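PDB 2GH0: GDNF family receptor alpha-3 from Homo sapiens, which serves as a receptor for the neuronal growth factor artemin, whose binding leads to autophosphorylation and activation of the RET receptor. Local coordinates for residues C[100-105]-C[148-153]. Sequence-based numbering, arbitrary orientation.
Sequences ELRRLC and TAMTPN
M150 lies against one side of helix 98-106 and meets C105 at one end and R102 at the other. Its CG sits 3.5 Å from C105 CB and equally near C105 SG. This is the tight part of the contact. The thioether then slants back across the helix from C105 to R102: M150 SD comes 3.8 Å from R102 CA. Bends at chi2 (-74°) and chi3 (-89°) fold the chain back so that its methyl CE ends 4.0 Å from R102 CG, on the aliphatic part of the arginine. C105 SG stands anti to its backbone N (chi1 -176°) and forms a disulfide with C111, at the start of helix 109-121. L115 of that helix and L181 of helix 175-186 also touch M150, burying it among three helices. R102 carries its charge past this apolar patch to a salt bridge with E177.

A149 faces the helix beside C105: its CB points toward it, and the two CA atoms are 5.5 Å apart. L101 CD1 approaches the backbone O of A149 at 3.5 Å, while its CG passes M150 SD at 4.2 Å. The looser side is at L104, which is exposed. Its CD2 touches A149 CB at 4.0 Å, and little else of it is covered by the loop. T148 OG1 accepts from M150 N in an ST turn, and T151 OG1 donates to T148 O at 2.8 Å. Hydrogen bonds to L145 and G147 also brace the turn. Between the segments the packing is mostly apolar, partly against backbone atoms. It joins helix 98-106 to the turn leading into strand 152-154, both within the second GDNF/GAS1 domain of this fragment, and is characteristic of the disulfide-braced helical fold of GFR-alpha receptor domains.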
loop_
_atom_site.group_PDB
_atom_site.type_symbol
_atom_site.label_atom_id
_atom_site.label_comp_id
_atom_site.label_asym_id
_atom_site.label_seq_id
_atom_site.Cartn_x
_atom_site.Cartn_y
_atom_site.Cartn_z
ATOM N N GLU C 100 3.374 -41.163 -41.848
ATOM C CA GLU C 100 2.662 -39.844 -41.770
ATOM C C GLU C 100 3.222 -38.807 -40.807
ATOM O O GLU C 100 3.322 -37.622 -41.123
ATOM C CB GLU C 100 1.204 -40.109 -41.420
ATOM C CG GLU C 100 0.575 -40.789 -42.604
ATOM C CD GLU C 100 0.997 -40.084 -43.892
ATOM O OE1 GLU C 100 0.816 -38.796 -43.867
ATOM O OE2 GLU C 100 1.475 -40.791 -44.897
ATOM N N LEU C 101 3.514 -39.236 -39.596
ATOM C CA LEU C 101 4.190 -38.368 -38.630
ATOM C C LEU C 101 5.539 -37.783 -39.140
ATOM O O LEU C 101 5.806 -36.572 -39.000
ATOM C CB LEU C 101 4.417 -39.184 -37.350
ATOM C CG LEU C 101 4.754 -38.420 -36.074
ATOM C CD1 LEU C 101 3.690 -37.293 -35.746
ATOM C CD2 LEU C 101 4.998 -39.395 -34.864
ATOM N N ARG C 102 6.434 -38.647 -39.658
ATOM C CA ARG C 102 7.679 -38.162 -40.274
ATOM C C ARG C 102 7.433 -37.171 -41.401
ATOM O O ARG C 102 8.194 -36.235 -41.584
ATOM C CB ARG C 102 8.483 -39.323 -40.865
ATOM C CG ARG C 102 9.956 -38.933 -41.121
ATOM C CD ARG C 102 10.825 -40.112 -41.632
ATOM N NE ARG C 102 10.196 -40.732 -42.815
ATOM C CZ ARG C 102 10.613 -41.869 -43.370
ATOM N NH1 ARG C 102 11.691 -42.455 -42.896
ATOM N NH2 ARG C 102 9.985 -42.387 -44.429
ATOM N N ARG C 103 6.368 -37.384 -42.156
ATOM C CA ARG C 103 6.014 -36.473 -43.256
ATOM C C ARG C 103 5.631 -35.082 -42.727
ATOM O O ARG C 103 5.848 -33.992 -43.475
ATOM C CB ARG C 103 4.853 -37.021 -44.027
ATOM C CG ARG C 103 4.610 -36.161 -45.356
ATOM C CD ARG C 103 3.743 -36.950 -46.255
ATOM N NE ARG C 103 2.498 -36.229 -46.555
ATOM C CZ ARG C 103 1.481 -36.132 -45.686
ATOM N NH1 ARG C 103 1.561 -36.700 -44.438
ATOM N NH2 ARG C 103 0.391 -35.452 -46.090
ATOM N N LEU C 104 5.038 -35.137 -41.483
ATOM C CA LEU C 104 4.622 -33.877 -40.842
ATOM C C LEU C 104 5.914 -33.249 -40.350
ATOM O O LEU C 104 6.114 -32.044 -40.513
ATOM C CB LEU C 104 3.611 -34.096 -39.699
ATOM C CG LEU C 104 3.238 -32.872 -38.801
ATOM C CD1 LEU C 104 2.567 -31.725 -39.574
ATOM C CD2 LEU C 104 2.390 -33.275 -37.588
ATOM N N CYS C 105 6.779 -34.051 -39.714
ATOM C CA CYS C 105 8.132 -33.607 -39.453
ATOM C C CYS C 105 8.853 -32.962 -40.678
ATOM O O CYS C 105 9.387 -31.840 -40.590
ATOM C CB CYS C 105 8.960 -34.754 -38.834
ATOM S SG CYS C 105 10.578 -34.216 -38.413
ATOM N N THR C 148 9.291 -31.424 -30.962
ATOM C CA THR C 148 9.012 -31.479 -32.409
ATOM C C THR C 148 7.808 -32.392 -32.665
ATOM O O THR C 148 7.269 -33.001 -31.737
ATOM C CB THR C 148 10.196 -32.038 -33.212
ATOM O OG1 THR C 148 10.378 -33.443 -32.892
ATOM C CG2 THR C 148 11.496 -31.237 -32.988
ATOM N N ALA C 149 7.394 -32.521 -33.922
ATOM C CA ALA C 149 6.397 -33.526 -34.265
ATOM C C ALA C 149 6.894 -34.938 -33.931
ATOM O O ALA C 149 6.078 -35.837 -33.678
ATOM C CB ALA C 149 5.991 -33.439 -35.769
ATOM N N MET C 150 8.212 -35.155 -33.913
ATOM C CA MET C 150 8.740 -36.475 -33.625
ATOM C C MET C 150 9.174 -36.605 -32.188
ATOM O O MET C 150 10.270 -37.116 -31.960
ATOM C CB MET C 150 9.981 -36.773 -34.477
ATOM C CG MET C 150 9.773 -36.670 -35.987
ATOM S SD MET C 150 8.864 -38.013 -36.665
ATOM C CE MET C 150 10.063 -39.232 -37.084
ATOM N N THR C 151 8.325 -36.243 -31.217
ATOM C CA THR C 151 8.779 -36.227 -29.796
ATOM C C THR C 151 8.802 -37.641 -29.277
ATOM O O THR C 151 7.747 -38.322 -29.318
ATOM C CB THR C 151 7.841 -35.312 -28.897
ATOM O OG1 THR C 151 8.075 -33.958 -29.262
ATOM C CG2 THR C 151 8.105 -35.494 -27.387
ATOM N N PRO C 152 9.978 -38.122 -28.824
ATOM C CA PRO C 152 10.069 -39.437 -28.204
ATOM C C PRO C 152 9.771 -39.417 -26.691
ATOM O O PRO C 152 9.901 -38.332 -26.009
ATOM C CB PRO C 152 11.549 -39.795 -28.429
ATOM C CG PRO C 152 12.277 -38.534 -28.345
ATOM C CD PRO C 152 11.313 -37.468 -28.872
ATOM N N ASN C 153 9.397 -40.560 -26.116
ATOM C CA ASN C 153 9.214 -40.535 -24.646
ATOM C C ASN C 153 9.247 -41.949 -24.078
ATOM O O ASN C 153 9.058 -42.898 -24.810
ATOM C CB ASN C 153 7.841 -39.919 -24.292
ATOM C CG ASN C 153 7.702 -39.592 -22.777
ATOM O OD1 ASN C 153 8.684 -39.204 -22.136
ATOM N ND2 ASN C 153 6.466 -39.779 -22.212
#